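Local coordinates for protein DyP-type peroxidase (Thermobifida cellulosilytica, PDB 4GS1) that probably uses its haem iron and hydrogen peroxide to oxidise dyes and other substrates, as a bacterial member of the dye-decolourising peroxidase family, at residues 103-108 with 151-156; 75-80 with 147-152; 234-239 with 378-383; 22-27 with 193-198; 68-73 with 117-122. All coordinates share one frame; numbering follows the deposited sequence.

Contact 1: 103-108 with 151-156; sequences ASLMVT and LQVGAE
Strands 106-108 and 151-155 run antiparallel, 4.7 Å apart at closest approach and with N-to-C directions 166° from each other, Met106 facing Gly154 and Thr108 facing Gln152 as hydrogen-bonded pairs with Val107 and Val153 as the non-hydrogen-bonded pair between them. Gly154 N gives to Met106 O (2.9 Å) in the carbonyl plane and Gly154 O takes Met106 N in return; Thr108 and Gln152 exchange the same two bonds. Ahead of the strand, Ala103 O reaches Glu156 N at 2.7 Å, which carries the pairing beyond the last bridge. On the face bearing Val107 and Val153, the side chains of Leu105 and Val153 lie side by side, CD1 to CG1 at 4.1 Å, and Leu105 CD1 also sits 3.3 Å from Gly154 O. The Val107 and Leu151 side chains cross obliquely, CG1 to CD2 at 4.2 Å. Strand 106-111 is the edge of the four-stranded antiparallel sheet of the N-terminal half, in the ferredoxin-like fold of this family, and 149-155 is its inner neighbour; helices 66-90 and 158-172 pack on this aliphatic face. Met106, Thr108 and Gln152 point to the other face, where Arg320 of strand 318-328 touches Met106 and Gln152. Thr108 CB lies against Gln152 CB at 3.7 Å, the two side chains pointing the same way. A water donates to Thr108 OG1 (2.9 Å) and Gln152 O, with Met106 O as a weak third acceptor. With OG1 anti to the carbonyl carbon (chi1 -42°), the threonine hydroxyl is placed beside its own backbone N, and its strongest partner is Pro41 O.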
# COMPACT_ATOMS: atom_id res chain seq x y z
N ALA B 103 11.39 7.95 10.60
CA ALA B 103 10.75 7.95 9.28
C ALA B 103 9.82 9.12 9.01
O ALA B 103 8.80 8.97 8.33
CB ALA B 103 10.01 6.62 9.05
N SER B 104 10.17 10.30 9.52
CA SER B 104 9.46 11.54 9.20
C SER B 104 7.97 11.48 9.53
O SER B 104 7.15 12.10 8.83
CB SER B 104 9.63 11.91 7.72
OG SER B 104 10.99 12.20 7.43
N LEU B 105 7.61 10.75 10.59
CA LEU B 105 6.20 10.55 10.95
C LEU B 105 5.53 11.88 11.27
O LEU B 105 6.03 12.66 12.08
CB LEU B 105 6.08 9.60 12.14
CG LEU B 105 4.68 9.38 12.70
CD1 LEU B 105 3.77 8.81 11.62
CD2 LEU B 105 4.76 8.43 13.90
N MET B 106 4.40 12.14 10.62
CA MET B 106 3.69 13.40 10.81
C MET B 106 2.18 13.19 10.79
O MET B 106 1.67 12.36 10.04
CB MET B 106 4.10 14.42 9.73
CG MET B 106 4.05 13.87 8.29
SD MET B 106 4.51 15.12 7.05
CE MET B 106 6.24 15.39 7.42
N VAL B 107 1.48 13.97 11.63
CA VAL B 107 0.03 13.87 11.79
C VAL B 107 -0.63 15.23 11.57
O VAL B 107 -0.22 16.23 12.19
CB VAL B 107 -0.34 13.35 13.22
CG1 VAL B 107 -1.85 13.20 13.35
CG2 VAL B 107 0.35 12.02 13.50
N THR B 108 -1.63 15.27 10.70
CA THR B 108 -2.41 16.47 10.41
C THR B 108 -3.86 16.25 10.86
O THR B 108 -4.43 15.20 10.59
CB THR B 108 -2.46 16.75 8.90
OG1 THR B 108 -1.17 16.54 8.33
CG2 THR B 108 -2.92 18.19 8.63
N LEU B 151 -7.92 12.78 9.69
CA LEU B 151 -6.50 12.64 10.02
C LEU B 151 -5.74 12.38 8.72
O LEU B 151 -6.17 11.57 7.90
CB LEU B 151 -6.24 11.50 11.01
CG LEU B 151 -6.69 11.70 12.46
CD1 LEU B 151 -6.40 10.43 13.27
CD2 LEU B 151 -5.98 12.90 13.07
N GLN B 152 -4.64 13.09 8.51
CA GLN B 152 -3.67 12.73 7.48
C GLN B 152 -2.45 12.25 8.24
O GLN B 152 -1.88 13.00 9.03
CB GLN B 152 -3.30 13.92 6.59
CG GLN B 152 -2.23 13.58 5.53
CD GLN B 152 -1.73 14.78 4.75
OE1 GLN B 152 -1.43 15.84 5.32
NE2 GLN B 152 -1.63 14.62 3.45
N VAL B 153 -2.07 10.99 8.04
CA VAL B 153 -0.91 10.44 8.71
C VAL B 153 0.11 10.09 7.64
O VAL B 153 -0.22 9.45 6.65
CB VAL B 153 -1.27 9.19 9.54
CG1 VAL B 153 -0.13 8.83 10.49
CG2 VAL B 153 -2.56 9.41 10.34
N GLY B 154 1.36 10.53 7.82
CA GLY B 154 2.37 10.28 6.81
C GLY B 154 3.65 9.77 7.42
O GLY B 154 3.98 10.11 8.54
N ALA B 155 4.38 8.94 6.68
CA ALA B 155 5.68 8.47 7.12
C ALA B 155 6.46 7.94 5.94
O ALA B 155 5.89 7.63 4.91
CB ALA B 155 5.53 7.39 8.18
N GLU B 156 7.78 7.82 6.10
CA GLU B 156 8.64 7.32 5.04
C GLU B 156 8.66 5.79 5.04
O GLU B 156 9.24 5.17 4.15
CB GLU B 156 10.06 7.89 5.20
CG GLU B 156 11.05 7.59 4.06
CD GLU B 156 10.73 8.31 2.76
OE1 GLU B 156 9.91 9.25 2.76
OE2 GLU B 156 11.31 7.93 1.72
O HOH W 1 0.56 14.26 7.88

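Contact 2: 75-80 with 147-152; sequences TALRTW and GDLMLQ
This is helix-on-sheet packing in the N-terminal half of the protein: the 75-80 turns of helix 66-90 lie against strand 149-152, their axes 10.6 Å apart and only 13° from parallel. Side chains alone bridge the gap, with Trp80 meeting Leu149 and Leu151, which both point from the strand toward the helix. Leu151 comes over one face of the indole, its CD1 3.6 Å from the centroid of the five-membered ring and 12° off the ring normal, a CH-pi contact; its other methyl, CD2, rests 3.8 Å from Trp80 CD2, near the fusion of the two rings. Leu149 approaches from a different side, at the indole edge, with CB in the ring plane and 3.8 Å from Trp80 CZ3. With CG anti to the carbonyl carbon (chi1 -73°), the indole starts out beside the backbone N, and Ala76 O, one turn back, lies above its opposite face. Beyond the indole, the branches of Leu149 divide: CD2 meets Leu77 CD2 at 3.8 Å, and CD1 meets Ala76 CB at 4.1 Å. A classic beta bulge at Asp148 and Leu149, opposite Phe56, marks the start of the strand. No hydrogen bond joins helix and strand here. The indole N-H is buried but satisfied, because Trp80 NE1 donates to Leu168 O of helix 158-172; that bond helps fix the ring's orientation, while the attraction across the interface itself rests on dispersion and the CH-pi contact.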
# COMPACT_ATOMS: atom_id res chain seq x y z
N THR B 75 -13.34 15.97 22.65
CA THR B 75 -12.68 14.73 23.05
C THR B 75 -11.78 14.18 21.95
O THR B 75 -10.61 13.85 22.20
CB THR B 75 -13.72 13.64 23.40
OG1 THR B 75 -14.44 14.03 24.58
CG2 THR B 75 -13.04 12.31 23.65
N ALA B 76 -12.31 14.10 20.74
CA ALA B 76 -11.54 13.53 19.63
C ALA B 76 -10.35 14.40 19.28
O ALA B 76 -9.22 13.90 19.15
CB ALA B 76 -12.44 13.33 18.41
N LEU B 77 -10.59 15.69 19.10
CA LEU B 77 -9.53 16.60 18.68
C LEU B 77 -8.39 16.69 19.70
O LEU B 77 -7.21 16.69 19.33
CB LEU B 77 -10.10 17.99 18.37
CG LEU B 77 -11.02 18.09 17.14
CD1 LEU B 77 -11.80 19.39 17.15
CD2 LEU B 77 -10.23 17.98 15.84
N ARG B 78 -8.73 16.76 20.99
CA ARG B 78 -7.71 16.79 22.04
C ARG B 78 -6.92 15.49 22.09
O ARG B 78 -5.70 15.51 22.21
CB ARG B 78 -8.32 17.08 23.42
CG ARG B 78 -7.25 17.23 24.52
CD ARG B 78 -7.78 16.99 25.93
NE ARG B 78 -9.20 17.33 26.07
CZ ARG B 78 -10.16 16.43 26.23
NH1 ARG B 78 -9.87 15.13 26.29
NH2 ARG B 78 -11.42 16.82 26.34
N THR B 79 -7.63 14.37 22.01
CA THR B 79 -6.98 13.07 22.07
C THR B 79 -5.99 12.88 20.92
O THR B 79 -4.85 12.47 21.15
CB THR B 79 -8.02 11.94 22.09
OG1 THR B 79 -8.83 12.06 23.26
CG2 THR B 79 -7.34 10.58 22.09
N TRP B 80 -6.41 13.19 19.70
CA TRP B 80 -5.51 13.07 18.56
C TRP B 80 -4.32 14.02 18.70
O TRP B 80 -3.20 13.67 18.35
CB TRP B 80 -6.24 13.36 17.24
CG TRP B 80 -7.19 12.27 16.78
CD1 TRP B 80 -7.08 10.91 17.02
CD2 TRP B 80 -8.37 12.45 16.00
NE1 TRP B 80 -8.14 10.25 16.42
CE2 TRP B 80 -8.94 11.17 15.79
CE3 TRP B 80 -9.00 13.57 15.45
CZ2 TRP B 80 -10.12 10.99 15.05
CZ3 TRP B 80 -10.16 13.39 14.72
CH2 TRP B 80 -10.72 12.11 14.53
N GLY B 147 -17.08 13.94 5.61
CA GLY B 147 -16.59 13.54 6.91
C GLY B 147 -16.63 14.67 7.91
O GLY B 147 -16.37 15.83 7.55
N ASP B 148 -16.94 14.36 9.16
CA ASP B 148 -16.91 15.38 10.22
C ASP B 148 -15.48 15.79 10.58
O ASP B 148 -15.22 16.95 10.94
CB ASP B 148 -17.58 14.86 11.50
CG ASP B 148 -19.08 14.63 11.34
OD1 ASP B 148 -19.73 15.25 10.47
OD2 ASP B 148 -19.61 13.81 12.13
N LEU B 149 -14.56 14.83 10.51
CA LEU B 149 -13.18 14.99 10.98
C LEU B 149 -12.21 14.25 10.07
O LEU B 149 -12.61 13.32 9.36
CB LEU B 149 -13.05 14.42 12.40
CG LEU B 149 -13.84 15.13 13.49
CD1 LEU B 149 -14.03 14.22 14.71
CD2 LEU B 149 -13.14 16.43 13.88
N MET B 150 -10.95 14.66 10.10
CA MET B 150 -9.93 14.08 9.23
C MET B 150 -8.59 13.90 9.95
O MET B 150 -8.17 14.77 10.73
CB MET B 150 -9.76 14.98 8.00
CG MET B 150 -8.82 14.46 6.95
SD MET B 150 -7.10 14.92 7.24
CE MET B 150 -7.23 16.68 7.54
N LEU B 151 -7.92 12.78 9.69
CA LEU B 151 -6.50 12.64 10.02
C LEU B 151 -5.74 12.38 8.72
O LEU B 151 -6.17 11.57 7.90
CB LEU B 151 -6.24 11.50 11.01
CG LEU B 151 -6.69 11.70 12.46
CD1 LEU B 151 -6.40 10.43 13.27
CD2 LEU B 151 -5.98 12.90 13.07
N GLN B 152 -4.64 13.09 8.51
CA GLN B 152 -3.67 12.73 7.48
C GLN B 152 -2.45 12.25 8.24
O GLN B 152 -1.88 13.00 9.03
CB GLN B 152 -3.30 13.92 6.59
CG GLN B 152 -2.23 13.58 5.53
CD GLN B 152 -1.73 14.78 4.75
OE1 GLN B 152 -1.43 15.84 5.32
NE2 GLN B 152 -1.63 14.62 3.45

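Contact 3: 234-239 with 378-383; sequences AWMDGG and AVPAAT
The Trp235 indole has Met236 CG over one face, 3.6 Å above its plane and shifted toward the rim, while Ala378 CB and Pro380 CB approach the ring obliquely from the other segment. Ala378 CB is 4.0 Å from Trp235 CH2 at the far end of the six-membered ring. Between the indole and the chain at 378-380, the bent methionine does much of the filling: Met236 SD sits 3.7 Å from Ala378 CB and touches Pro380 as well, and its CE turns to the backbone of Val379, 3.8 Å from N. A type II turn from Met236 to Gly239 then brings the two backbones together, with Gly239 CA 3.2 Å from Val379 O, a tight backbone approach at a residue without a side chain. No direct hydrogen bond crosses. Instead one water accepts from Ala381 N (2.9 Å) and donates to Trp235 O and to Asp237 O (2.7 Å), tying three backbone groups together. The contact joins the loop leading into strand 240-249 to the end of strand 369-379, its partner at the edge of the C-terminal sheet. Trp235 NE1 donates to Arg124 O, and the indole also packs on Ile111 of strand 106-111 and on helix 390-393.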
# COMPACT_ATOMS: atom_id res chain seq x y z
N ALA B 234 -12.65 33.50 12.98
CA ALA B 234 -11.21 33.69 13.13
C ALA B 234 -10.44 32.47 13.63
O ALA B 234 -9.21 32.48 13.65
CB ALA B 234 -10.92 34.91 14.02
N TRP B 235 -11.15 31.42 14.04
CA TRP B 235 -10.49 30.18 14.44
C TRP B 235 -9.68 29.57 13.30
O TRP B 235 -8.80 28.73 13.53
CB TRP B 235 -11.49 29.15 15.00
CG TRP B 235 -12.52 28.69 14.01
CD1 TRP B 235 -13.69 29.32 13.68
CD2 TRP B 235 -12.50 27.47 13.24
NE1 TRP B 235 -14.38 28.58 12.75
CE2 TRP B 235 -13.67 27.44 12.46
CE3 TRP B 235 -11.59 26.41 13.14
CZ2 TRP B 235 -13.97 26.39 11.59
CZ3 TRP B 235 -11.88 25.36 12.27
CH2 TRP B 235 -13.06 25.36 11.51
N MET B 236 -9.99 29.98 12.07
CA MET B 236 -9.26 29.49 10.90
C MET B 236 -8.17 30.44 10.40
O MET B 236 -7.49 30.14 9.42
CB MET B 236 -10.21 29.14 9.74
CG MET B 236 -10.68 27.69 9.72
SD MET B 236 -9.33 26.50 9.72
CE MET B 236 -8.67 26.74 8.07
N ASP B 237 -7.99 31.58 11.07
CA ASP B 237 -6.87 32.47 10.73
C ASP B 237 -5.55 31.72 10.78
O ASP B 237 -5.22 31.08 11.79
CB ASP B 237 -6.81 33.66 11.71
CG ASP B 237 -7.95 34.65 11.52
OD1 ASP B 237 -8.87 34.37 10.73
OD2 ASP B 237 -7.92 35.72 12.17
N GLY B 238 -4.79 31.77 9.68
CA GLY B 238 -3.51 31.09 9.63
C GLY B 238 -3.59 29.60 9.31
O GLY B 238 -2.56 28.94 9.17
N GLY B 239 -4.80 29.08 9.19
CA GLY B 239 -4.99 27.67 8.86
C GLY B 239 -4.90 27.44 7.36
O GLY B 239 -4.58 28.36 6.61
N ALA B 378 -11.12 21.84 6.90
CA ALA B 378 -10.44 23.00 7.46
C ALA B 378 -9.34 22.49 8.39
O ALA B 378 -9.59 21.65 9.27
CB ALA B 378 -11.43 23.88 8.22
N VAL B 379 -8.13 22.99 8.20
CA VAL B 379 -6.99 22.53 8.99
C VAL B 379 -6.41 23.73 9.74
O VAL B 379 -5.62 24.50 9.20
CB VAL B 379 -5.94 21.85 8.10
CG1 VAL B 379 -4.71 21.46 8.91
CG2 VAL B 379 -6.54 20.63 7.42
N PRO B 380 -6.81 23.88 11.00
CA PRO B 380 -6.41 25.11 11.71
C PRO B 380 -4.97 25.12 12.22
O PRO B 380 -4.33 24.07 12.32
CB PRO B 380 -7.40 25.18 12.89
CG PRO B 380 -7.85 23.77 13.10
CD PRO B 380 -7.77 23.06 11.76
N ALA B 381 -4.47 26.31 12.53
CA ALA B 381 -3.21 26.45 13.25
C ALA B 381 -3.54 26.56 14.74
O ALA B 381 -4.41 27.33 15.14
CB ALA B 381 -2.48 27.70 12.79
N ALA B 382 -2.83 25.80 15.57
CA ALA B 382 -3.04 25.87 17.01
C ALA B 382 -1.82 26.48 17.69
O ALA B 382 -0.68 26.18 17.31
CB ALA B 382 -3.33 24.49 17.59
N THR B 383 -2.04 27.33 18.69
CA THR B 383 -0.94 27.95 19.43
C THR B 383 -0.19 26.91 20.26
O THR B 383 -0.37 25.71 20.09
CB THR B 383 -1.42 29.07 20.38
OG1 THR B 383 -2.01 28.50 21.55
CG2 THR B 383 -2.43 29.99 19.69
O HOH W 2 -6.22 28.61 12.32

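Contact 4: 22-27 with 193-198; sequences DAQRLD and QDPDAT
An Asx turn at Asp194, set in a type I turn from Asp194 to Ala197, presents Pro195 to helix 21-30 near the N-terminus of the chain. Asp194 OD1 accepts from Asp196 N at 2.9 Å, the N-H coming from above the carboxylate plane. Thus braced, the proline ring lies against the helix with CG at its leading corner, 3.7 Å from Arg25 CG and 3.9 Å from Gln24 CB. Arg25 runs past the proline as an extended chain and ends beside the backbone of Gln193: NH2 donates to Gln193 O over 2.9 Å, with an N-H...O angle of 155° and the oxygen 15° out of the guanidinium plane. Its NE goes to Ala192 O, so the arginine grips two successive carbonyls, while NH1 makes a long salt bridge of 3.5 Å to Asp22 OD1, one turn back in the helix. The second subunit lies alongside: its Leu26 packs on Arg25, and its Leu100 O accepts from Gln193 NE2. The single direct bond across this surface contact thus pairs a charged donor with a main-chain oxygen, and the nearby Asp22 carboxylate would be expected to balance part of the arginine's charge.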
# COMPACT_ATOMS: atom_id res chain seq x y z
N ASP B 22 24.05 9.44 -0.74
CA ASP B 22 23.70 8.35 0.16
C ASP B 22 23.02 8.85 1.43
O ASP B 22 22.03 8.29 1.88
CB ASP B 22 24.94 7.51 0.50
CG ASP B 22 25.43 6.67 -0.67
OD1 ASP B 22 24.63 6.40 -1.59
OD2 ASP B 22 26.61 6.26 -0.66
N ALA B 23 23.54 9.93 2.01
CA ALA B 23 22.90 10.54 3.17
C ALA B 23 21.54 11.14 2.79
O ALA B 23 20.59 11.07 3.57
CB ALA B 23 23.79 11.59 3.80
N GLN B 24 21.46 11.74 1.60
CA GLN B 24 20.18 12.23 1.10
C GLN B 24 19.16 11.10 0.96
O GLN B 24 17.98 11.28 1.28
CB GLN B 24 20.35 12.88 -0.28
CG GLN B 24 20.96 14.26 -0.27
CD GLN B 24 21.15 14.79 -1.68
OE1 GLN B 24 22.28 14.94 -2.15
NE2 GLN B 24 20.04 15.07 -2.36
N ARG B 25 19.61 9.95 0.47
CA ARG B 25 18.71 8.81 0.28
C ARG B 25 18.23 8.24 1.61
O ARG B 25 17.14 7.67 1.69
CB ARG B 25 19.36 7.71 -0.57
CG ARG B 25 19.58 8.12 -2.02
CD ARG B 25 20.16 7.00 -2.89
NE ARG B 25 20.42 7.52 -4.24
CZ ARG B 25 21.56 7.36 -4.91
NH1 ARG B 25 22.55 6.66 -4.38
NH2 ARG B 25 21.69 7.90 -6.12
N LEU B 26 19.03 8.39 2.66
CA LEU B 26 18.66 7.87 3.98
C LEU B 26 17.94 8.89 4.86
O LEU B 26 17.38 8.52 5.90
CB LEU B 26 19.89 7.32 4.71
CG LEU B 26 20.39 5.96 4.24
CD1 LEU B 26 21.62 5.55 5.02
CD2 LEU B 26 19.30 4.91 4.38
N ASP B 27 17.95 10.15 4.45
CA ASP B 27 17.51 11.24 5.33
C ASP B 27 16.04 11.17 5.74
O ASP B 27 15.71 11.40 6.91
CB ASP B 27 17.81 12.60 4.71
CG ASP B 27 17.80 13.72 5.73
OD1 ASP B 27 18.35 13.52 6.83
OD2 ASP B 27 17.24 14.80 5.44
N GLN B 193 17.25 7.93 -7.52
CA GLN B 193 18.57 8.33 -8.02
C GLN B 193 18.89 9.74 -7.52
O GLN B 193 20.03 10.03 -7.11
CB GLN B 193 18.60 8.29 -9.55
CG GLN B 193 18.59 6.88 -10.15
CD GLN B 193 18.36 6.87 -11.66
OE1 GLN B 193 18.52 7.90 -12.33
NE2 GLN B 193 17.97 5.72 -12.19
N ASP B 194 17.87 10.59 -7.53
CA ASP B 194 17.96 11.95 -6.99
C ASP B 194 16.78 12.20 -6.07
O ASP B 194 15.66 12.44 -6.54
CB ASP B 194 17.95 12.97 -8.14
CG ASP B 194 18.05 14.41 -7.66
OD1 ASP B 194 18.09 14.65 -6.43
OD2 ASP B 194 18.08 15.32 -8.51
N PRO B 195 17.01 12.14 -4.75
CA PRO B 195 15.91 12.31 -3.79
C PRO B 195 15.23 13.68 -3.85
O PRO B 195 14.15 13.83 -3.28
CB PRO B 195 16.59 12.11 -2.43
CG PRO B 195 17.80 11.29 -2.73
CD PRO B 195 18.27 11.76 -4.08
N ASP B 196 15.85 14.65 -4.52
CA ASP B 196 15.23 15.97 -4.69
C ASP B 196 14.37 16.09 -5.96
O ASP B 196 13.68 17.09 -6.14
CB ASP B 196 16.30 17.07 -4.72
CG ASP B 196 17.02 17.22 -3.38
OD1 ASP B 196 16.43 16.87 -2.34
OD2 ASP B 196 18.18 17.69 -3.38
N ALA B 197 14.42 15.09 -6.83
CA ALA B 197 13.63 15.12 -8.08
C ALA B 197 12.14 15.10 -7.77
O ALA B 197 11.70 14.47 -6.81
CB ALA B 197 13.99 13.95 -8.96
N THR B 198 11.33 15.78 -8.57
CA THR B 198 9.91 15.74 -8.24
C THR B 198 9.31 14.37 -8.61
O THR B 198 9.74 13.74 -9.58
CB THR B 198 9.12 17.00 -8.72
OG1 THR B 198 8.03 16.63 -9.56
CG2 THR B 198 10.04 17.96 -9.42

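Contact 5: 68-73 with 117-122; sequences AAREGA and EAMDAA
Apolar packing centres on Met119, whose CB is directed at helix 66-90 and whose CG and SD rest on the turn 69-73. Met119 SD reaches Arg70 CA at 3.9 Å and Ala73 CB at 4.1 Å, while CG rests on the backbone of Arg70, 3.9 Å from its N. With chi2 at -177°, SD stands anti to CA and is carried outward from its own backbone to that turn. One turn before Ala73, Ala69 CB meets the end of helix 113-118, 3.6 Å from Ala118 O and 4.2 Å from Ala118 CB. The backbones are nearest at Arg70 and Met119, CA to CA 5.4 Å, with Ala69 and Ala118 meeting beside them. Helix 113-118 is closed by a Schellman motif, in which Asp120 takes positive phi, after which Ala121 CB comes to 4.0 Å from Arg70 NH2.

The polar part runs through water. Arg70 NE donates to one water and Arg70 NH2 to a second, both at 2.8 Å, and each water donates in turn to Met119 O. The first of these waters lies in the guanidinium plane, at its edge. Arg70 NH1 is taken up by the C-terminal end of the chain, donating to Leu392 O and Val393 O; Leu392 also packs on Met119, and Val393 on Ala73. The arginine therefore links the Met119 carbonyl, just after the helix end, to the C-terminal tail, its charge probably offsetting the partial negative charge of these main-chain oxygens, with two waters standing in for direct bonds to Met119.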
# COMPACT_ATOMS: atom_id res chain seq x y z
N ALA B 68 -23.73 17.44 22.95
CA ALA B 68 -22.97 16.20 22.94
C ALA B 68 -21.97 16.15 21.79
O ALA B 68 -20.89 15.58 21.92
CB ALA B 68 -23.91 15.00 22.87
N ALA B 69 -22.36 16.73 20.65
CA ALA B 69 -21.49 16.74 19.48
C ALA B 69 -20.28 17.63 19.72
O ALA B 69 -19.16 17.31 19.34
CB ALA B 69 -22.27 17.21 18.24
N ARG B 70 -20.51 18.77 20.37
CA ARG B 70 -19.42 19.67 20.73
C ARG B 70 -18.47 18.99 21.72
O ARG B 70 -17.25 19.09 21.59
CB ARG B 70 -19.98 20.96 21.33
CG ARG B 70 -18.92 22.00 21.67
CD ARG B 70 -19.55 23.28 22.20
NE ARG B 70 -20.27 24.02 21.16
CZ ARG B 70 -19.71 24.93 20.36
NH1 ARG B 70 -18.42 25.23 20.48
NH2 ARG B 70 -20.44 25.55 19.44
N GLU B 71 -19.04 18.29 22.70
CA GLU B 71 -18.23 17.55 23.67
C GLU B 71 -17.46 16.43 22.98
O GLU B 71 -16.29 16.19 23.29
CB GLU B 71 -19.11 16.98 24.78
CG GLU B 71 -18.33 16.54 26.01
CD GLU B 71 -17.54 17.68 26.62
OE1 GLU B 71 -18.07 18.82 26.66
OE2 GLU B 71 -16.40 17.45 27.06
N GLY B 72 -18.11 15.75 22.04
CA GLY B 72 -17.47 14.69 21.28
C GLY B 72 -16.32 15.19 20.43
O GLY B 72 -15.25 14.58 20.37
N ALA B 73 -16.54 16.31 19.76
CA ALA B 73 -15.50 16.95 18.97
C ALA B 73 -14.29 17.30 19.83
O ALA B 73 -13.15 17.02 19.46
CB ALA B 73 -16.04 18.19 18.29
N GLU B 117 -22.14 21.90 11.56
CA GLU B 117 -23.59 21.72 11.49
C GLU B 117 -24.11 20.88 12.66
O GLU B 117 -25.11 21.24 13.30
CB GLU B 117 -24.02 21.11 10.15
CG GLU B 117 -23.70 22.00 8.93
CD GLU B 117 -24.20 23.44 9.09
OE1 GLU B 117 -25.30 23.64 9.65
OE2 GLU B 117 -23.48 24.37 8.65
N ALA B 118 -23.43 19.78 12.97
CA ALA B 118 -23.82 18.93 14.09
C ALA B 118 -23.74 19.67 15.43
O ALA B 118 -24.49 19.36 16.36
CB ALA B 118 -22.96 17.67 14.14
N MET B 119 -22.81 20.61 15.55
CA MET B 119 -22.66 21.39 16.78
C MET B 119 -23.60 22.60 16.82
O MET B 119 -23.53 23.39 17.76
CB MET B 119 -21.22 21.87 16.96
CG MET B 119 -20.19 20.76 17.06
SD MET B 119 -18.50 21.34 17.36
CE MET B 119 -18.21 22.36 15.92
N ASP B 120 -24.45 22.73 15.81
CA ASP B 120 -25.34 23.89 15.68
C ASP B 120 -24.49 25.16 15.73
O ASP B 120 -24.77 26.09 16.49
CB ASP B 120 -26.42 23.88 16.77
CG ASP B 120 -27.53 24.90 16.53
OD1 ASP B 120 -27.80 25.24 15.35
OD2 ASP B 120 -28.14 25.36 17.52
N ALA B 121 -23.44 25.18 14.92
CA ALA B 121 -22.47 26.27 14.93
C ALA B 121 -22.23 26.85 13.54
O ALA B 121 -21.09 27.18 13.19
CB ALA B 121 -21.16 25.80 15.54
N ALA B 122 -23.29 27.00 12.76
CA ALA B 122 -23.17 27.54 11.41
C ALA B 122 -22.62 28.96 11.42
O ALA B 122 -22.04 29.42 10.44
CB ALA B 122 -24.52 27.49 10.70
O HOH W 3 -22.83 23.19 20.43
O HOH W 4 -23.21 25.51 19.63

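In the fold
Contacts 1, 2, 3 and 5 are largely buried, whereas contact 4 is at the surface beside the second subunit. Contacts 1 and 2 share strand 149-155: the first pairs it edgewise with strand 106-111 by backbone bonds, the second lays helix 66-90 on its face through side chains alone. Contact 5 uses an earlier part of that helix, about 13 Å from contact 2 between centres, where two waters carry the polar link; single waters also bridge contacts 1 and 3. Contact 3 belongs to the C-terminal half but touches contact 1 through Val379 against Thr108. Contact 4 lies about 45 Å from contact 5, centre to centre, across the chain's centre, and relies on an arginine bonded directly to a carbonyl.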